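Local coordinates for protein lytic polysaccharide monooxygenase (Neurospora crassa, PDB 4QI8) that probably cleaves cellulose oxidatively, using a single copper ion, an electron donor and oxygen to break beta-1,4-glycosidic bonds, at residues D16-R21 / A50-S55; R22-Q27 / F43-S48; V98-Y103 / G134-R139; V125-C130 / L163-G168. One frame throughout, in Å; residues are numbered along the deposited sequence. Where two conformers were deposited one is given.

Contact 1. Residues D16-R21 / A50-S55; sequences DWQYVR and AQSTLS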
loop_
_atom_site.group_PDB
_atom_site.type_symbol
_atom_site.label_atom_id
_atom_site.label_comp_id
_atom_site.label_asym_id
_atom_site.label_seq_id
_atom_site.Cartn_x
_atom_site.Cartn_y
_atom_site.Cartn_z
ATOM N N ASP A 16 2.077 12.279 12.782
ATOM C CA ASP A 16 1.005 11.852 11.898
ATOM C C ASP A 16 0.901 12.792 10.706
ATOM O O ASP A 16 0.866 14.009 10.872
ATOM C CB ASP A 16 -0.335 11.844 12.625
ATOM C CG ASP A 16 -0.471 10.702 13.627
ATOM O OD1 ASP A 16 0.375 9.789 13.631
ATOM O OD2 ASP A 16 -1.465 10.698 14.392
ATOM N N TRP A 17 0.840 12.199 9.519
ATOM C CA TRP A 17 0.652 12.907 8.249
ATOM C C TRP A 17 1.786 13.883 7.937
ATOM O O TRP A 17 1.627 14.796 7.124
ATOM C CB TRP A 17 -0.710 13.602 8.200
ATOM C CG TRP A 17 -1.835 12.737 8.686
ATOM C CD1 TRP A 17 -2.616 12.972 9.770
ATOM C CD2 TRP A 17 -2.301 11.497 8.118
ATOM N NE1 TRP A 17 -3.543 11.978 9.911
ATOM C CE2 TRP A 17 -3.373 11.056 8.914
ATOM C CE3 TRP A 17 -1.930 10.729 7.007
ATOM C CZ2 TRP A 17 -4.072 9.876 8.648
ATOM C CZ3 TRP A 17 -2.639 9.556 6.739
ATOM C CH2 TRP A 17 -3.692 9.144 7.555
ATOM N N GLN A 18 2.958 13.651 8.515
ATOM C CA GLN A 18 4.110 14.488 8.198
ATOM C C GLN A 18 4.681 14.117 6.837
ATOM O O GLN A 18 4.851 14.978 5.981
ATOM C CB GLN A 18 5.194 14.387 9.265
ATOM C CG GLN A 18 6.394 15.257 8.940
ATOM C CD GLN A 18 7.461 15.192 9.989
ATOM O OE1 GLN A 18 7.418 14.345 10.879
ATOM N NE2 GLN A 18 8.428 16.091 9.899
ATOM N N TYR A 19 4.970 12.832 6.641
ATOM C CA TYR A 19 5.494 12.316 5.376
ATOM C C TYR A 19 4.436 11.538 4.599
ATOM O O TYR A 19 4.713 11.034 3.521
ATOM C CB TYR A 19 6.695 11.408 5.647
ATOM C CG TYR A 19 7.840 12.123 6.306
ATOM C CD1 TYR A 19 8.641 12.981 5.588
ATOM C CD2 TYR A 19 8.126 11.947 7.646
ATOM C CE1 TYR A 19 9.697 13.648 6.176
ATOM C CE2 TYR A 19 9.187 12.617 8.241
ATOM C CZ TYR A 19 9.962 13.458 7.500
ATOM O OH TYR A 19 11.010 14.109 8.106
ATOM N N VAL A 20 3.236 11.427 5.164
ATOM C CA VAL A 20 2.142 10.697 4.551
ATOM C C VAL A 20 1.054 11.690 4.175
ATOM O O VAL A 20 0.635 12.502 5.002
ATOM C CB VAL A 20 1.599 9.626 5.520
ATOM C CG1 VAL A 20 0.405 8.904 4.911
ATOM C CG2 VAL A 20 2.703 8.640 5.899
ATOM N N ARG A 21 0.637 11.664 2.913
ATOM C CA ARG A 21 -0.463 12.496 2.451
ATOM C C ARG A 21 -1.688 12.224 3.302
ATOM O O ARG A 21 -2.040 11.069 3.520
ATOM C CB ARG A 21 -0.735 12.196 0.981
ATOM C CG ARG A 21 0.423 12.610 0.094
ATOM C CD ARG A 21 0.126 12.455 -1.385
ATOM N NE ARG A 21 1.211 13.016 -2.183
ATOM C CZ ARG A 21 1.322 12.911 -3.501
ATOM N NH1 ARG A 21 0.414 12.243 -4.210
ATOM N NH2 ARG A 21 2.350 13.485 -4.113
ATOM N N ALA A 50 1.870 15.746 1.180
ATOM C CA ALA A 50 2.369 15.599 2.539
ATOM C C ALA A 50 3.173 16.832 2.912
ATOM O O ALA A 50 3.642 17.560 2.048
ATOM C CB ALA A 50 3.246 14.371 2.651
ATOM N N GLN A 51 3.340 17.055 4.203
ATOM C CA GLN A 51 4.111 18.193 4.671
ATOM C C GLN A 51 5.573 18.120 4.245
ATOM O O GLN A 51 6.204 19.151 3.983
ATOM C CB GLN A 51 4.049 18.283 6.193
ATOM C CG GLN A 51 2.690 18.632 6.759
ATOM C CD GLN A 51 2.712 18.668 8.275
ATOM O OE1 GLN A 51 3.149 17.714 8.919
ATOM N NE2 GLN A 51 2.282 19.779 8.852
ATOM N N SER A 52 6.116 16.905 4.226
ATOM C CA SER A 52 7.529 16.684 3.941
ATOM C C SER A 52 7.727 15.374 3.181
ATOM O O SER A 52 6.786 14.593 3.025
ATOM C CB SER A 52 8.338 16.671 5.247
ATOM O OG SER A 52 8.156 17.869 5.997
ATOM N N THR A 53 8.956 15.152 2.733
ATOM C CA THR A 53 9.339 13.973 1.973
ATOM C C THR A 53 10.527 13.340 2.683
ATOM O O THR A 53 11.480 14.034 3.016
ATOM C CB THR A 53 9.694 14.388 0.528
ATOM O OG1 THR A 53 8.528 14.931 -0.104
ATOM C CG2 THR A 53 10.226 13.226 -0.288
ATOM N N LEU A 54 10.456 12.038 2.938
ATOM C CA LEU A 54 11.433 11.325 3.754
ATOM C C LEU A 54 12.545 10.717 2.906
ATOM O O LEU A 54 12.271 9.938 2.002
ATOM C CB LEU A 54 10.723 10.222 4.527
ATOM C CG LEU A 54 11.618 9.416 5.468
ATOM C CD1 LEU A 54 12.146 10.283 6.608
ATOM C CD2 LEU A 54 10.870 8.202 6.006
ATOM N N SER A 55 13.792 11.063 3.213
ATOM C CA SER A 55 14.939 10.500 2.511
ATOM C C SER A 55 15.266 9.106 3.048
ATOM O O SER A 55 15.394 8.909 4.256
ATOM C CB SER A 55 16.150 11.423 2.657
ATOM O OG SER A 55 17.235 10.949 1.881
HETATM O O HOH W 1 0.884 16.628 10.236
HETATM O O HOH W 2 9.302 17.896 8.344
#
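Tyr19 lays its ring against Leu54, the two side chains crossing at about a right angle. CB starts out 4.1 Å from Ser52 O, and CG stands anti to the carbonyl carbon, beside the backbone N (chi1 -62°). The ring end comes nearer the other segment. CG lies 3.9 Å from Leu54 CB. On the same ring flank, CD1 comes within 3.3 Å of Leu54 N, and CE1 rests 3.4 Å from Ser52 CB. Farther out, CZ meets the methyl Leu54 CD1 at 4.0 Å. Leu54 CB makes a CH-pi contact over one face of the ring, offset toward the rim, while CG of the preceding Gln18 covers the opposite face. At the backbone, Ala50 CB packs 3.6 Å from Tyr19 C. Arg21 passes its CG beside Ala50 N and carries its guanidinium on to Trp92 O and Gln162 OE1; Gln162 also receives Ala50 N and so serves both segments. The loop that follows strand 3-8 is thereby laid over the approach to strand 54-57, an edge strand of the larger sheet. Chemically, the backbone bond from Ser52 N to Gln18 O, 2.9 Å long, ties the segments directly; beside it the Tyr19 ring packs on Leu54 and on the backbone of Thr53 and Leu54, and water 1 carries a further polar link from Asp16 O, weakly, to Gln51 OE1.

Contact 2. Residues R22-Q27 / F43-S48; sequences RADNWQ and FQSTHS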
loop_
_atom_site.group_PDB
_atom_site.type_symbol
_atom_site.label_atom_id
_atom_site.label_comp_id
_atom_site.label_asym_id
_atom_site.label_seq_id
_atom_site.Cartn_x
_atom_site.Cartn_y
_atom_site.Cartn_z
ATOM N N ARG A 22 -2.347 13.267 3.799
ATOM C CA ARG A 22 -3.419 13.006 4.743
ATOM C C ARG A 22 -4.570 12.278 4.048
ATOM O O ARG A 22 -5.175 12.773 3.093
ATOM C CB ARG A 22 -3.927 14.265 5.448
ATOM C CG ARG A 22 -4.888 13.891 6.588
ATOM C CD ARG A 22 -5.140 14.986 7.573
ATOM N NE ARG A 22 -6.062 15.958 7.029
ATOM C CZ ARG A 22 -6.498 17.018 7.704
ATOM N NH1 ARG A 22 -6.093 17.240 8.949
ATOM N NH2 ARG A 22 -7.356 17.861 7.134
ATOM N N ALA A 23 -4.863 11.080 4.528
ATOM C CA ALA A 23 -5.903 10.258 3.939
ATOM C C ALA A 23 -7.272 10.774 4.329
ATOM O O ALA A 23 -7.458 11.336 5.415
ATOM C CB ALA A 23 -5.736 8.816 4.393
ATOM N N ASP A 24 -8.246 10.531 3.462
ATOM C CA ASP A 24 -9.589 11.021 3.693
ATOM C C ASP A 24 -10.259 10.348 4.893
ATOM O O ASP A 24 -11.296 10.844 5.343
ATOM C CB ASP A 24 -10.477 10.846 2.454
ATOM C CG ASP A 24 -10.144 11.793 1.313
ATOM O OD1 ASP A 24 -9.481 12.830 1.536
ATOM O OD2 ASP A 24 -10.584 11.485 0.179
ATOM N N ASN A 25 -9.698 9.240 5.397
ATOM C CA ASN A 25 -10.216 8.579 6.607
ATOM C C ASN A 25 -9.565 9.077 7.905
ATOM O O ASN A 25 -9.666 8.426 8.944
ATOM C CB ASN A 25 -10.101 7.051 6.513
ATOM C CG ASN A 25 -8.675 6.540 6.646
ATOM O OD1 ASN A 25 -7.704 7.278 6.446
ATOM N ND2 ASN A 25 -8.550 5.268 6.995
ATOM N N TRP A 26 -8.932 10.244 7.860
ATOM C CA TRP A 26 -8.206 10.709 9.028
ATOM C C TRP A 26 -9.101 10.950 10.244
ATOM O O TRP A 26 -8.604 10.906 11.364
ATOM C CB TRP A 26 -7.361 11.947 8.699
ATOM C CG TRP A 26 -8.142 13.200 8.490
ATOM C CD1 TRP A 26 -8.771 13.599 7.348
ATOM C CD2 TRP A 26 -8.373 14.226 9.458
ATOM N NE1 TRP A 26 -9.390 14.815 7.547
ATOM C CE2 TRP A 26 -9.160 15.219 8.837
ATOM C CE3 TRP A 26 -7.999 14.393 10.789
ATOM C CZ2 TRP A 26 -9.555 16.379 9.497
ATOM C CZ3 TRP A 26 -8.399 15.535 11.445
ATOM C CH2 TRP A 26 -9.179 16.508 10.804
ATOM N N GLN A 27 -10.392 11.196 10.040
ATOM C CA GLN A 27 -11.317 11.363 11.164
ATOM C C GLN A 27 -12.059 10.077 11.530
ATOM O O GLN A 27 -12.238 9.803 12.709
ATOM C CB GLN A 27 -12.337 12.464 10.880
ATOM C CG GLN A 27 -11.696 13.801 10.635
ATOM C CD GLN A 27 -12.700 14.933 10.667
ATOM O OE1 GLN A 27 -13.463 15.134 9.724
ATOM N NE2 GLN A 27 -12.710 15.684 11.764
ATOM N N PHE A 43 -6.165 7.374 -1.142
ATOM C CA PHE A 43 -7.268 7.762 -0.256
ATOM C C PHE A 43 -7.473 9.282 -0.232
ATOM O O PHE A 43 -7.764 9.860 0.819
ATOM C CB PHE A 43 -7.080 7.194 1.177
ATOM C CG PHE A 43 -8.375 6.773 1.878
ATOM C CD1 PHE A 43 -9.608 7.336 1.556
ATOM C CD2 PHE A 43 -8.336 5.802 2.875
ATOM C CE1 PHE A 43 -10.765 6.929 2.197
ATOM C CE2 PHE A 43 -9.492 5.400 3.514
ATOM C CZ PHE A 43 -10.705 5.949 3.168
ATOM N N GLN A 44 -7.360 9.922 -1.396
ATOM C CA GLN A 44 -7.625 11.354 -1.493
ATOM C C GLN A 44 -8.493 11.657 -2.699
ATOM O O GLN A 44 -8.044 11.576 -3.839
ATOM C CB GLN A 44 -6.338 12.161 -1.608
ATOM C CG GLN A 44 -5.442 12.114 -0.388
ATOM C CD GLN A 44 -4.306 13.117 -0.497
ATOM O OE1 GLN A 44 -3.764 13.339 -1.588
ATOM N NE2 GLN A 44 -3.945 13.742 0.626
ATOM N N SER A 45 -9.734 12.063 -2.462
ATOM C CA SER A 45 -10.549 12.545 -3.568
ATOM C C SER A 45 -10.022 13.876 -4.106
ATOM O O SER A 45 -10.148 14.161 -5.293
ATOM C CB SER A 45 -12.001 12.719 -3.155
ATOM O OG SER A 45 -12.553 11.503 -2.710
ATOM N N THR A 46 -9.482 14.701 -3.210
ATOM C CA THR A 46 -8.804 15.944 -3.572
ATOM C C THR A 46 -7.344 15.748 -3.182
ATOM O O THR A 46 -7.042 15.587 -2.007
ATOM C CB THR A 46 -9.394 17.182 -2.814
ATOM O OG1 THR A 46 -10.779 17.347 -3.141
ATOM C CG2 THR A 46 -8.644 18.466 -3.157
ATOM N N HIS A 47 -6.441 15.767 -4.159
ATOM C CA HIS A 47 -5.019 15.618 -3.885
ATOM C C HIS A 47 -4.538 16.690 -2.928
ATOM O O HIS A 47 -4.859 17.865 -3.108
ATOM C CB HIS A 47 -4.235 15.724 -5.193
ATOM C CG HIS A 47 -2.775 15.997 -5.006
ATOM N ND1 HIS A 47 -1.870 15.011 -4.679
ATOM C CD2 HIS A 47 -2.069 17.147 -5.098
ATOM C CE1 HIS A 47 -0.668 15.547 -4.577
ATOM N NE2 HIS A 47 -0.760 16.839 -4.830
ATOM N N SER A 48 -3.771 16.288 -1.922
ATOM C CA SER A 48 -3.088 17.216 -1.015
ATOM C C SER A 48 -1.709 16.636 -0.706
ATOM O O SER A 48 -1.625 15.497 -0.248
ATOM C CB SER A 48 -3.855 17.379 0.308
ATOM O OG SER A 48 -5.041 18.150 0.178
HETATM O O HOH W 3 -9.734 14.627 -0.405
#
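Arg22 presents its carbonyl oxygen to the side-chain amide of Gln44, whose NE2 donates to Arg22 O at 2.9 Å in a nearly straight bond (169°). The donor sits above the carbonyl plane of Arg22, yet the acceptor lies almost in the amide plane of Gln44. NE2 also donates to Ser48 O, and OE1 of the same amide accepts Ser48 N, so three bonds fix its rotation. The guanidinium of Arg22 turns the other way and lies over the Trp26 ring. Next, Ala23 rests CB 3.8 Å from Phe43 CB and opens a type I beta turn that runs to Trp26. This turn meets the chain just where it leaves the short helix 39-42, Phe43 being the first residue past the helix, with positive phi. The two loops, one on each side of that helix in sequence, are joined here without any strand pairing. Asp24 uses backbone and side chain together: Asp24 N donates to Phe43 O at 2.8 Å, and OD2 accepts Ser45 N, also at 2.8 Å, on its syn side. OD2 has a second donor in Gln39 NE2, while water 3 links OD1 to Thr46 N. Asn25 then comes over the Phe43 ring, its backbone N above the centre of one face. Its CG lies between that N and the carbonyl carbon (chi1 73°), and the side-chain amide, tilted 31° to the ring, brings CG within 3.4 Å of Phe43 CE2. Asn25 ND2 continues to Gly30 O, and this side chain lies about 5 Å from that of the copper ligand Tyr157.

Contact 3. Residues V98-Y103 / G134-R139; sequences VWFKIY and GSYLLR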
loop_
_atom_site.group_PDB
_atom_site.type_symbol
_atom_site.label_atom_id
_atom_site.label_comp_id
_atom_site.label_asym_id
_atom_site.label_seq_id
_atom_site.Cartn_x
_atom_site.Cartn_y
_atom_site.Cartn_z
ATOM N N VAL A 98 2.020 3.345 -13.266
ATOM C CA VAL A 98 3.276 3.731 -12.645
ATOM C C VAL A 98 3.588 2.976 -11.355
ATOM O O VAL A 98 4.690 3.089 -10.830
ATOM C CB VAL A 98 3.308 5.259 -12.365
ATOM C CG1 VAL A 98 3.242 6.031 -13.666
ATOM C CG2 VAL A 98 2.178 5.697 -11.423
ATOM N N TRP A 99 2.627 2.222 -10.835
ATOM C CA TRP A 99 2.776 1.584 -9.531
ATOM C C TRP A 99 3.274 0.153 -9.686
ATOM O O TRP A 99 2.669 -0.626 -10.420
ATOM C CB TRP A 99 1.430 1.563 -8.806
ATOM C CG TRP A 99 0.893 2.925 -8.488
ATOM C CD1 TRP A 99 0.044 3.667 -9.251
ATOM C CD2 TRP A 99 1.177 3.707 -7.326
ATOM N NE1 TRP A 99 -0.228 4.866 -8.634
ATOM C CE2 TRP A 99 0.467 4.917 -7.450
ATOM C CE3 TRP A 99 1.974 3.504 -6.195
ATOM C CZ2 TRP A 99 0.526 5.920 -6.477
ATOM C CZ3 TRP A 99 2.037 4.503 -5.238
ATOM C CH2 TRP A 99 1.305 5.685 -5.376
ATOM N N PHE A 100 4.343 -0.192 -8.973
ATOM C CA PHE A 100 4.787 -1.580 -8.927
ATOM C C PHE A 100 4.762 -2.062 -7.490
ATOM O O PHE A 100 5.022 -1.307 -6.550
ATOM C CB PHE A 100 6.162 -1.802 -9.595
ATOM C CG PHE A 100 7.298 -0.990 -9.024
ATOM C CD1 PHE A 100 7.505 0.318 -9.420
ATOM C CD2 PHE A 100 8.188 -1.557 -8.127
ATOM C CE1 PHE A 100 8.558 1.055 -8.918
ATOM C CE2 PHE A 100 9.256 -0.832 -7.636
ATOM C CZ PHE A 100 9.445 0.476 -8.035
ATOM N N LYS A 101 4.403 -3.330 -7.341
ATOM C CA LYS A 101 4.250 -3.948 -6.042
ATOM C C LYS A 101 5.598 -4.391 -5.520
ATOM O O LYS A 101 6.352 -5.047 -6.236
ATOM C CB LYS A 101 3.320 -5.148 -6.162
ATOM C CG LYS A 101 3.025 -5.850 -4.850
ATOM C CD LYS A 101 2.187 -7.106 -5.051
ATOM C CE LYS A 101 0.737 -6.790 -5.338
ATOM N NZ LYS A 101 0.007 -8.022 -5.754
ATOM N N ILE A 102 5.891 -4.054 -4.268
ATOM C CA ILE A 102 7.123 -4.504 -3.629
ATOM C C ILE A 102 6.898 -5.482 -2.476
ATOM O O ILE A 102 7.859 -6.049 -1.968
ATOM C CB ILE A 102 8.035 -3.338 -3.178
ATOM C CG1 ILE A 102 7.346 -2.451 -2.137
ATOM C CG2 ILE A 102 8.470 -2.533 -4.391
ATOM C CD1 ILE A 102 8.289 -1.447 -1.514
ATOM N N TYR A 103 5.650 -5.708 -2.089
ATOM C CA TYR A 103 5.331 -6.667 -1.045
ATOM C C TYR A 103 3.855 -7.008 -1.116
ATOM O O TYR A 103 3.023 -6.118 -1.296
ATOM C CB TYR A 103 5.639 -6.088 0.348
ATOM C CG TYR A 103 5.144 -6.970 1.480
ATOM C CD1 TYR A 103 3.875 -6.808 2.016
ATOM C CD2 TYR A 103 5.946 -7.977 2.006
ATOM C CE1 TYR A 103 3.418 -7.627 3.027
ATOM C CE2 TYR A 103 5.496 -8.805 3.025
ATOM C CZ TYR A 103 4.235 -8.622 3.537
ATOM O OH TYR A 103 3.779 -9.441 4.551
ATOM N N GLY A 134 15.389 8.589 -6.899
ATOM C CA GLY A 134 14.470 9.639 -7.275
ATOM C C GLY A 134 13.421 9.825 -6.204
ATOM O O GLY A 134 13.497 9.221 -5.142
ATOM N N SER A 135 12.446 10.674 -6.483
ATOM C CA SER A 135 11.303 10.822 -5.592
ATOM C C SER A 135 10.273 9.752 -5.904
ATOM O O SER A 135 10.064 9.421 -7.069
ATOM C CB SER A 135 10.692 12.205 -5.743
ATOM O OG SER A 135 11.622 13.207 -5.377
ATOM N N TYR A 136 9.630 9.239 -4.858
ATOM C CA TYR A 136 8.674 8.145 -4.983
ATOM C C TYR A 136 7.481 8.341 -4.061
ATOM O O TYR A 136 7.611 8.914 -2.970
ATOM C CB TYR A 136 9.300 6.813 -4.565
ATOM C CG TYR A 136 10.227 6.147 -5.558
ATOM C CD1 TYR A 136 11.541 6.582 -5.723
ATOM C CD2 TYR A 136 9.801 5.056 -6.299
ATOM C CE1 TYR A 136 12.395 5.956 -6.613
ATOM C CE2 TYR A 136 10.646 4.417 -7.187
ATOM C CZ TYR A 136 11.942 4.862 -7.331
ATOM O OH TYR A 136 12.751 4.202 -8.232
ATOM N N LEU A 137 6.332 7.814 -4.482
ATOM C CA LEU A 137 5.244 7.544 -3.567
ATOM C C LEU A 137 5.310 6.088 -3.137
ATOM O O LEU A 137 5.563 5.199 -3.963
ATOM C CB LEU A 137 3.898 7.810 -4.232
ATOM C CG LEU A 137 3.688 9.254 -4.685
ATOM C CD1 LEU A 137 2.381 9.391 -5.457
ATOM C CD2 LEU A 137 3.687 10.185 -3.496
ATOM N N LEU A 138 5.052 5.859 -1.848
ATOM C CA LEU A 138 4.922 4.524 -1.284
ATOM C C LEU A 138 3.492 4.363 -0.807
ATOM O O LEU A 138 3.068 5.040 0.128
ATOM C CB LEU A 138 5.896 4.325 -0.128
ATOM C CG LEU A 138 5.759 3.015 0.655
ATOM C CD1 LEU A 138 6.028 1.774 -0.185
ATOM C CD2 LEU A 138 6.678 3.055 1.854
ATOM N N ARG A 139 2.742 3.512 -1.498
ATOM C CA ARG A 139 1.347 3.253 -1.176
ATOM C C ARG A 139 1.255 2.053 -0.244
ATOM O O ARG A 139 1.760 0.975 -0.556
ATOM C CB ARG A 139 0.553 2.993 -2.462
ATOM C CG ARG A 139 -0.897 2.596 -2.269
ATOM C CD ARG A 139 -1.564 2.393 -3.620
ATOM N NE ARG A 139 -2.963 1.988 -3.500
ATOM C CZ ARG A 139 -3.367 0.745 -3.286
ATOM N NH1 ARG A 139 -2.476 -0.238 -3.205
ATOM N NH2 ARG A 139 -4.659 0.480 -3.165
#
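Arg139, whose stem crosses the Trp99 ring at about a right angle, has its NH2 gripped from elsewhere by a salt bridge to Glu141 OE2 and a hydrogen bond to Ile40 O. The chain is extended from CG to NE; CB touches Trp99 CZ3 at 3.5 Å and CD lies over one face of the indole. Beside it, Leu137 CB approaches Trp99 CH2, also at 3.5 Å. Trp99 CG is anti to the carbonyl carbon, beside the backbone N (chi1 -64°); CZ3 and CH2 do the touching, and NE1 is held by Gly94 O. Phe181 completes the cluster, edge-to-face with Trp99 and in a cation-pi contact with Arg139. On the other face of the sheet the touch is lighter: Phe100 CZ meets Tyr136 CE2 at 4.2 Å, and Ile102 CD1 meets Leu138 CD1 at the same distance. Strands 99-104 and 134-144 both pair with strand 76-82, which runs between them, so their short segments keep 8.9 Å apart at closest approach and their directions differ by 56°. With no hydrogen bond joining the two segments, cohesion between them is apolar, and the buried arginine charge is probably stabilised by Glu141 and Phe181.

Contact 4. Residues V125-C130 / L163-G168; sequences VKIPSC and LSITGG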
loop_
_atom_site.group_PDB
_atom_site.type_symbol
_atom_site.label_atom_id
_atom_site.label_comp_id
_atom_site.label_asym_id
_atom_site.label_seq_id
_atom_site.Cartn_x
_atom_site.Cartn_y
_atom_site.Cartn_z
ATOM N N VAL A 125 9.056 -2.318 5.680
ATOM C CA VAL A 125 8.917 -2.260 4.237
ATOM C C VAL A 125 10.309 -2.229 3.644
ATOM O O VAL A 125 11.050 -1.268 3.832
ATOM C CB VAL A 125 8.138 -1.003 3.778
ATOM C CG1 VAL A 125 7.985 -0.998 2.280
ATOM C CG2 VAL A 125 6.769 -0.919 4.444
ATOM N N LYS A 126 10.678 -3.300 2.956
ATOM C CA LYS A 126 11.993 -3.375 2.343
ATOM C C LYS A 126 11.981 -2.714 0.967
ATOM O O LYS A 126 11.261 -3.134 0.057
ATOM C CB LYS A 126 12.490 -4.822 2.246
ATOM C CG LYS A 126 13.931 -4.964 1.706
ATOM C CD LYS A 126 14.972 -4.077 2.437
ATOM C CE LYS A 126 15.810 -4.843 3.458
ATOM N NZ LYS A 126 16.705 -3.934 4.250
ATOM N N ILE A 127 12.777 -1.664 0.834
ATOM C CA ILE A 127 12.897 -0.931 -0.418
ATOM C C ILE A 127 13.929 -1.638 -1.304
ATOM O O ILE A 127 15.066 -1.834 -0.880
ATOM C CB ILE A 127 13.364 0.516 -0.151
ATOM C CG1 ILE A 127 12.413 1.237 0.821
ATOM C CG2 ILE A 127 13.498 1.295 -1.451
ATOM C CD1 ILE A 127 10.972 1.421 0.322
ATOM N N PRO A 128 13.547 -2.035 -2.529
ATOM C CA PRO A 128 14.502 -2.733 -3.403
ATOM C C PRO A 128 15.800 -1.959 -3.623
ATOM O O PRO A 128 15.784 -0.740 -3.758
ATOM C CB PRO A 128 13.738 -2.859 -4.719
ATOM C CG PRO A 128 12.307 -2.887 -4.303
ATOM C CD PRO A 128 12.215 -1.938 -3.158
ATOM N N SER A 129 16.920 -2.676 -3.657
ATOM C CA SER A 129 18.229 -2.044 -3.796
ATOM C C SER A 129 18.466 -1.506 -5.196
ATOM O O SER A 129 19.255 -0.576 -5.390
ATOM C CB SER A 129 19.338 -3.048 -3.462
ATOM O OG SER A 129 19.362 -4.128 -4.386
ATOM N N CYS A 130 17.801 -2.109 -6.172
ATOM C CA CYS A 130 18.203 -1.946 -7.560
ATOM C C CYS A 130 17.440 -0.867 -8.319
ATOM O O CYS A 130 17.795 -0.551 -9.455
ATOM C CB CYS A 130 18.080 -3.284 -8.299
ATOM S SG CYS A 130 16.392 -3.979 -8.303
ATOM N N LEU A 163 8.572 9.855 -0.463
ATOM C CA LEU A 163 9.963 9.456 -0.226
ATOM C C LEU A 163 10.908 10.074 -1.239
ATOM O O LEU A 163 10.541 10.333 -2.386
ATOM C CB LEU A 163 10.139 7.937 -0.340
ATOM C CG LEU A 163 9.230 7.048 0.495
ATOM C CD1 LEU A 163 9.612 5.592 0.265
ATOM C CD2 LEU A 163 9.297 7.397 1.980
ATOM N N SER A 164 12.142 10.282 -0.804
ATOM C CA SER A 164 13.267 10.535 -1.695
ATOM C C SER A 164 14.218 9.354 -1.536
ATOM O O SER A 164 14.861 9.213 -0.500
ATOM C CB SER A 164 13.956 11.843 -1.334
ATOM O OG SER A 164 15.111 12.028 -2.126
ATOM N N ILE A 165 14.260 8.486 -2.545
ATOM C CA ILE A 165 15.048 7.263 -2.474
ATOM C C ILE A 165 16.415 7.538 -3.085
ATOM O O ILE A 165 16.519 8.005 -4.219
ATOM C CB ILE A 165 14.338 6.078 -3.165
ATOM C CG1 ILE A 165 13.032 5.763 -2.421
ATOM C CG2 ILE A 165 15.255 4.860 -3.208
ATOM C CD1 ILE A 165 12.224 4.589 -2.980
ATOM N N THR A 166 17.458 7.275 -2.307
ATOM C CA THR A 166 18.826 7.565 -2.711
ATOM C C THR A 166 19.628 6.288 -2.918
ATOM O O THR A 166 19.236 5.209 -2.480
ATOM C CB THR A 166 19.533 8.391 -1.636
ATOM O OG1 THR A 166 19.614 7.623 -0.430
ATOM C CG2 THR A 166 18.778 9.685 -1.362
ATOM N N GLY A 167 20.766 6.423 -3.593
ATOM C CA GLY A 167 21.694 5.321 -3.777
ATOM C C GLY A 167 21.124 4.162 -4.564
ATOM O O GLY A 167 21.334 3.001 -4.215
ATOM N N GLY A 168 20.420 4.467 -5.642
ATOM C CA GLY A 168 19.700 3.436 -6.362
ATOM C C GLY A 168 20.592 2.588 -7.240
ATOM O O GLY A 168 21.825 2.693 -7.211
HETATM O O HOH W 4 21.581 0.130 -4.018
#
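Leu163 begins the contact with a loose touch, its CD1 4.4 Å from Ile127 CD1. Ile127 was deposited in two conformers, so its methyl contacts hold for the one given. Two residues on, Ile165 points its side chain to the same side. CG1 is anti to the carbonyl carbon (chi1 -64°) and CD1 extends away from CA (chi2 -179°), which carries that methyl forward to 3.8 Å from Ile127 CG2. The two isoleucines cross obliquely, methyl against methyl. Thr166 faces the other way and gives OG1 weakly to Val56 O. At Gly167 phi turns positive and the strand ends; its carbonyl O takes a bond of 2.9 Å from water 4, which also donates to Ser129 O at 2.8 Å. Gly168 follows, its carbonyl carbon 3.9 Å from Ser129 O, so backbone lies near backbone at this end of the contact. Just beyond Ser129, the disulfide from Cys130 to Cys214 ties this loop to the C-terminus. The aliphatic touch thus spans the two sheets of the beta-sandwich: segment 125-130 leaves strand 122-126, an outermost strand of the three-stranded antiparallel sheet, while segment 163-168 closes strand 155-166, which lies in the larger mixed sheet between strand 54-57 and strand 134-144.

In the fold
Contact 2 is nested inside the loop closed by contact 1, and the two touch where Arg21 CZ lies 3.5 Å from His47 CE1. The same guanidinium reaches contact 3, with Arg21 CZ 3.6 Å from Leu137 CD2. Contacts 1, 3 and 4 share the mixed sheet: Leu54 O and Ser164 N, 2.8 Å apart, probably bond between strands 54-57 and 155-166, as do Tyr136 O and Leu163 N, also 2.8 Å, between 134-144 and 155-166. Contact 2 approaches the copper site: the side chain of Asn25 is about 9 Å from the bound copper ion. His1, His72 and Tyr157 hold that metal. Contact 4 lies away from the site, its centre about 25 Å from that of contact 2.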